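Local coordinates for phosphoprotein (Lettuce necrotic yellows virus, PDB 3T4R), which probably serves as a non-catalytic polymerase cofactor that stabilises the polymerase on the nucleoprotein-RNA template and chaperones soluble nucleoprotein, and is represented here by its C-terminal domain, at residues V30-P35 with I63-L68; K10-L15 with G20-Y25. All blocks are in the same frame, centred on the assembly; numbering follows the deposited sequence.

Contact 1 (V30-P35 with I63-L68)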
loop_
_atom_site.group_PDB
_atom_site.type_symbol
_atom_site.label_atom_id
_atom_site.label_comp_id
_atom_site.label_asym_id
_atom_site.label_seq_id
_atom_site.Cartn_x
_atom_site.Cartn_y
_atom_site.Cartn_z
ATOM N N VAL A 30 -5.952 4.196 -1.005
ATOM C CA VAL A 30 -4.731 3.807 -1.757
ATOM C C VAL A 30 -3.561 4.825 -1.539
ATOM O O VAL A 30 -2.413 4.458 -1.202
ATOM C CB VAL A 30 -5.011 3.595 -3.293
ATOM C CG1 VAL A 30 -3.720 3.352 -4.034
ATOM C CG2 VAL A 30 -5.962 2.407 -3.530
ATOM N N ASP A 31 -3.860 6.105 -1.732
ATOM C CA ASP A 31 -2.893 7.177 -1.531
ATOM C C ASP A 31 -2.337 7.191 -0.142
ATOM O O ASP A 31 -1.166 7.408 0.040
ATOM C CB ASP A 31 -3.497 8.567 -1.824
ATOM C CG ASP A 31 -3.721 8.834 -3.304
ATOM O OD1 ASP A 31 -3.102 8.213 -4.169
ATOM O OD2 ASP A 31 -4.455 9.759 -3.601
ATOM N N PHE A 32 -3.135 6.882 0.847
ATOM C CA PHE A 32 -2.663 6.841 2.231
ATOM C C PHE A 32 -1.790 5.583 2.533
ATOM O O PHE A 32 -0.792 5.634 3.253
ATOM C CB PHE A 32 -3.869 6.843 3.135
ATOM C CG PHE A 32 -3.535 6.753 4.580
ATOM C CD1 PHE A 32 -4.073 7.624 5.455
ATOM C CD2 PHE A 32 -2.666 5.768 5.066
ATOM C CE1 PHE A 32 -3.759 7.506 6.797
ATOM C CE2 PHE A 32 -2.333 5.685 6.390
ATOM C CZ PHE A 32 -2.867 6.538 7.242
ATOM N N LEU A 33 -2.175 4.453 1.985
ATOM C CA LEU A 33 -1.442 3.266 2.234
ATOM C C LEU A 33 -0.104 3.233 1.499
ATOM O O LEU A 33 0.874 2.682 2.018
ATOM C CB LEU A 33 -2.305 2.098 1.757
ATOM C CG LEU A 33 -3.575 1.815 2.537
ATOM C CD1 LEU A 33 -4.248 0.639 1.919
ATOM C CD2 LEU A 33 -3.281 1.434 3.949
ATOM N N VAL A 34 -0.101 3.739 0.290
ATOM C CA VAL A 34 1.071 3.759 -0.619
ATOM C C VAL A 34 1.358 5.215 -0.995
ATOM O O VAL A 34 1.003 5.698 -2.033
ATOM C CB VAL A 34 0.823 2.933 -1.871
ATOM C CG1 VAL A 34 2.149 2.746 -2.595
ATOM C CG2 VAL A 34 0.295 1.507 -1.507
ATOM N N PRO A 35 1.960 5.952 -0.069
ATOM C CA PRO A 35 2.381 7.281 -0.414
ATOM C C PRO A 35 3.410 7.213 -1.584
ATOM O O PRO A 35 3.937 6.106 -1.825
ATOM C CB PRO A 35 3.043 7.770 0.895
ATOM C CG PRO A 35 2.437 6.843 2.000
ATOM C CD PRO A 35 2.274 5.559 1.342
ATOM N N ILE A 63 -2.029 0.217 9.685
ATOM C CA ILE A 63 -2.171 0.178 11.158
ATOM C C ILE A 63 -2.639 1.554 11.608
ATOM O O ILE A 63 -3.614 1.659 12.313
ATOM C CB ILE A 63 -0.803 -0.211 11.870
ATOM C CG1 ILE A 63 -0.518 -1.690 11.802
ATOM C CG2 ILE A 63 -0.710 0.281 13.278
ATOM C CD1 ILE A 63 0.970 -1.952 11.831
ATOM N N ALA A 64 -1.950 2.590 11.145
ATOM C CA ALA A 64 -2.338 3.972 11.381
ATOM C C ALA A 64 -3.810 4.215 11.051
ATOM O O ALA A 64 -4.514 4.805 11.846
ATOM C CB ALA A 64 -1.436 4.941 10.619
ATOM N N LEU A 65 -4.254 3.735 9.891
ATOM C CA LEU A 65 -5.581 3.991 9.375
ATOM C C LEU A 65 -6.577 3.321 10.241
ATOM O O LEU A 65 -7.564 3.943 10.625
ATOM C CB LEU A 65 -5.711 3.408 7.997
ATOM C CG LEU A 65 -6.639 4.002 6.989
ATOM C CD1 LEU A 65 -7.451 5.207 7.503
ATOM C CD2 LEU A 65 -5.753 4.428 5.842
HETATM N N MSE A 66 -6.334 2.050 10.529
HETATM C CA MSE A 66 -7.200 1.267 11.401
HETATM C C MSE A 66 -7.351 1.925 12.758
HETATM O O MSE A 66 -8.442 1.985 13.288
HETATM C CB MSE A 66 -6.654 -0.155 11.621
HETATM C CG MSE A 66 -6.833 -1.169 10.508
HETATM SE SE MSE A 66 -5.987 -2.863 11.049
HETATM C CE MSE A 66 -4.056 -2.543 10.973
ATOM N N ALA A 67 -6.247 2.361 13.352
ATOM C CA ALA A 67 -6.287 2.906 14.678
ATOM C C ALA A 67 -7.245 4.103 14.737
ATOM O O ALA A 67 -7.986 4.284 15.719
ATOM C CB ALA A 67 -4.944 3.347 15.032
ATOM N N LEU A 68 -7.160 4.925 13.692
ATOM C CA LEU A 68 -7.929 6.132 13.524
ATOM C C LEU A 68 -9.401 5.810 13.360
ATOM O O LEU A 68 -10.235 6.513 13.883
ATOM C CB LEU A 68 -7.390 6.859 12.294
ATOM C CG LEU A 68 -6.581 8.160 12.466
ATOM C CD1 LEU A 68 -6.045 8.446 13.905
ATOM C CD2 LEU A 68 -5.467 8.229 11.443
#

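Contact 2 (K10-L15 with G20-Y25)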
loop_
_atom_site.group_PDB
_atom_site.type_symbol
_atom_site.label_atom_id
_atom_site.label_comp_id
_atom_site.label_asym_id
_atom_site.label_seq_id
_atom_site.Cartn_x
_atom_site.Cartn_y
_atom_site.Cartn_z
ATOM N N LYS A 10 -1.207 -1.773 -8.481
ATOM C CA LYS A 10 -0.406 -2.852 -9.049
ATOM C C LYS A 10 0.675 -3.215 -8.050
ATOM O O LYS A 10 0.966 -4.366 -7.927
ATOM C CB LYS A 10 0.250 -2.378 -10.362
ATOM C CG LYS A 10 1.047 -3.419 -11.054
ATOM C CD LYS A 10 1.970 -2.953 -12.198
ATOM C CE LYS A 10 1.212 -2.385 -13.360
ATOM N NZ LYS A 10 2.103 -2.065 -14.535
ATOM N N LEU A 11 1.251 -2.238 -7.328
ATOM C CA LEU A 11 2.219 -2.543 -6.315
ATOM C C LEU A 11 1.625 -3.331 -5.211
ATOM O O LEU A 11 2.204 -4.300 -4.761
ATOM C CB LEU A 11 2.786 -1.263 -5.705
ATOM C CG LEU A 11 4.204 -1.182 -5.172
ATOM C CD1 LEU A 11 4.359 -0.241 -4.023
ATOM C CD2 LEU A 11 5.032 -2.472 -4.939
ATOM N N LEU A 12 0.484 -2.898 -4.715
ATOM C CA LEU A 12 -0.225 -3.645 -3.689
ATOM C C LEU A 12 -0.471 -5.116 -4.139
ATOM O O LEU A 12 -0.324 -6.027 -3.347
ATOM C CB LEU A 12 -1.552 -2.979 -3.381
ATOM C CG LEU A 12 -1.492 -1.636 -2.679
ATOM C CD1 LEU A 12 -2.849 -0.986 -2.513
ATOM C CD2 LEU A 12 -0.843 -1.857 -1.261
ATOM N N ALA A 13 -0.882 -5.348 -5.387
ATOM C CA ALA A 13 -0.957 -6.728 -5.898
ATOM C C ALA A 13 0.381 -7.492 -5.953
ATOM O O ALA A 13 0.404 -8.701 -5.685
ATOM C CB ALA A 13 -1.601 -6.742 -7.262
ATOM N N ASP A 14 1.454 -6.786 -6.339
ATOM C CA ASP A 14 2.772 -7.355 -6.507
ATOM C C ASP A 14 3.307 -7.671 -5.157
ATOM O O ASP A 14 4.200 -8.491 -5.026
ATOM C CB ASP A 14 3.694 -6.353 -7.168
ATOM C CG ASP A 14 3.454 -6.210 -8.657
ATOM O OD1 ASP A 14 2.838 -7.104 -9.302
ATOM O OD2 ASP A 14 3.931 -5.194 -9.207
ATOM N N LEU A 15 2.791 -7.004 -4.122
ATOM C CA LEU A 15 3.196 -7.303 -2.747
ATOM C C LEU A 15 2.248 -8.286 -2.041
ATOM O O LEU A 15 2.347 -8.492 -0.850
ATOM C CB LEU A 15 3.273 -5.993 -1.949
ATOM C CG LEU A 15 4.342 -5.005 -2.393
ATOM C CD1 LEU A 15 4.194 -3.702 -1.523
ATOM C CD2 LEU A 15 5.760 -5.529 -2.238
ATOM N N GLY A 20 -9.068 -8.829 -4.517
ATOM C CA GLY A 20 -10.376 -8.581 -3.939
ATOM C C GLY A 20 -10.436 -7.438 -2.927
ATOM O O GLY A 20 -11.353 -6.626 -2.948
ATOM N N GLU A 21 -9.472 -7.384 -2.011
ATOM C CA GLU A 21 -9.408 -6.292 -1.053
ATOM C C GLU A 21 -8.855 -4.972 -1.576
ATOM O O GLU A 21 -9.349 -3.933 -1.181
ATOM C CB GLU A 21 -8.681 -6.678 0.227
ATOM C CG GLU A 21 -7.514 -7.624 0.062
ATOM C CD GLU A 21 -6.884 -8.073 1.422
ATOM O OE1 GLU A 21 -7.225 -7.447 2.461
ATOM O OE2 GLU A 21 -6.033 -9.013 1.430
ATOM N N ILE A 22 -7.849 -5.006 -2.460
ATOM C CA ILE A 22 -7.431 -3.790 -3.164
ATOM C C ILE A 22 -8.612 -3.100 -3.889
ATOM O O ILE A 22 -8.700 -1.852 -3.943
ATOM C CB ILE A 22 -6.308 -4.050 -4.165
ATOM C CG1 ILE A 22 -5.114 -4.782 -3.542
ATOM C CG2 ILE A 22 -5.867 -2.704 -4.804
ATOM C CD1 ILE A 22 -4.165 -5.381 -4.615
ATOM N N ALA A 23 -9.499 -3.900 -4.494
ATOM C CA ALA A 23 -10.570 -3.338 -5.279
ATOM C C ALA A 23 -11.557 -2.585 -4.398
ATOM O O ALA A 23 -12.347 -1.789 -4.900
ATOM C CB ALA A 23 -11.271 -4.414 -6.080
ATOM N N GLN A 24 -11.500 -2.804 -3.089
ATOM C CA GLN A 24 -12.418 -2.103 -2.218
ATOM C C GLN A 24 -11.790 -0.882 -1.537
ATOM O O GLN A 24 -12.516 -0.137 -0.921
ATOM C CB GLN A 24 -13.130 -3.038 -1.209
ATOM N N TYR A 25 -10.466 -0.684 -1.657
ATOM C CA TYR A 25 -9.825 0.600 -1.244
ATOM C C TYR A 25 -10.371 1.758 -2.034
ATOM O O TYR A 25 -10.604 1.627 -3.241
ATOM C CB TYR A 25 -8.306 0.558 -1.406
ATOM C CG TYR A 25 -7.623 -0.489 -0.531
ATOM C CD1 TYR A 25 -8.249 -1.028 0.600
ATOM C CD2 TYR A 25 -6.337 -0.927 -0.819
ATOM C CE1 TYR A 25 -7.610 -2.002 1.378
ATOM C CE2 TYR A 25 -5.698 -1.916 -0.049
ATOM C CZ TYR A 25 -6.328 -2.417 1.038
ATOM O OH TYR A 25 -5.673 -3.337 1.790
#

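Contact 1 (V30-P35 with I63-L68)
Phe-32, on the last turn of helix 27-33, lays its ring against Leu-65 of the long helix 50-72, and this pair makes up most of the contact. Start at the base of the phenylalanine and walk outward. CB of Phe-32 is 4.1 Å from CD2 of Leu-65, a grazing approach. One bond further, Phe-32 CG is much nearer, 3.5 Å from the same methyl. From there all the ring carbons share that one partner, because Leu-65 CD2 stands over the middle of the face, 3.4 Å from the ring centroid and only 10° off the normal. This is a CH-pi contact made from directly above. The far corner of the ring also has a second neighbour: Phe-32 CZ reaches Ala-64 CB at 4.0 Å, and there the methyl lies at the ring's edge, near its plane. With CG anti to the backbone N (chi1 178°), the Phe-32 ring reaches out from helix 27-33 toward helix 50-72, and the leucine slides past it in the opposite sense. The chi2 of Leu-65, -2°, is nearly eclipsed, which suggests some strain if the side chain is placed correctly. Leu-33 adds a looser touch, its CD2 4.3 Å from Leu-65 CD2, so that one leucine methyl serves both Phe-32 and Leu-33.

Asn-61, one turn earlier on helix 50-72, also packs against Phe-32 and gives the carbonyl of Leu-33 a hydrogen bond from ND2. On another side of helix 27-33, Asp-31 forms a salt bridge with Arg-5. The touching atoms of 30-35 and 63-68 are all carbon, so dispersion and the fit of a methyl to an aromatic face hold them, while Asn-61 supplies a polar tie between the helices.

Contact 2 (K10-L15 with G20-Y25)
The backbones of 10-15 and 20-25 come nearest at Leu-12 and Ile-22, whose CA atoms are 7.2 Å apart, close enough for a single side chain to bridge the gap. Ile-22 is that side chain. Its CG1 branch is anti to its own carbonyl carbon (chi1 -53°) and continues extended, carrying the terminal methyl onto the surface of helix 4-14. There CD1 of Ile-22 rests 3.4 Å from N of Ala-13 and 3.7 Å from C of Leu-12. The methylene of Leu-12 and the methyl of Ala-13 complete the seat: Ile-22 CD1 is 3.8 Å from Leu-12 CB and 3.9 Å from Ala-13 CB. The isoleucine therefore presses on main chain as much as on side chains.

Leu-12 reaches back with its tip. Its CD1 meets Tyr-25 at the edge of the ring, in plane, beside the CD2-CE2 bond and 3.9 Å from both CD2 and CE2 of the tyrosine. One face of that ring lies against the preceding backbone, with Glu-21 O and Ile-22 CA both offset toward its rim, which probably limits its movement. The type I beta turn from Ile-22 to Tyr-25, with a bond of 3.1 Å from Tyr-25 N to Ile-22 O, brings the chain round to place it there. Trp-17, in the connecting loop, also packs on Tyr-25, while Leu-12 touches Ile-58 of helix 50-72. The arrangement is that of two helices joined by a short loop and folded against each other, part of the small helical bundle that forms the phosphoprotein's C-terminal domain.

In the fold
From the N terminus, helix 4-14 runs into a short loop, and contact 2 closes that loop by folding 20-25 back on 10-15. The chain then enters helix 27-33, and contact 1 closes a much longer excursion, through helix 36-41 and the following loop, when 63-68 of the long helix returns to meet 30-35. The two contacts are in series, neither nested nor crossed, with centres about 13 Å apart. Apolar contacts nonetheless join them: Tyr-25 CE2 packs 3.5 Å from Leu-33 CD1, and Leu-12 CD2 3.6 Å from Val-34 CG2. Segment 30-35 thus packs on both sides, while 10-15 also meets helix 50-72 itself, through Leu-12 and Leu-15 on Ile-58.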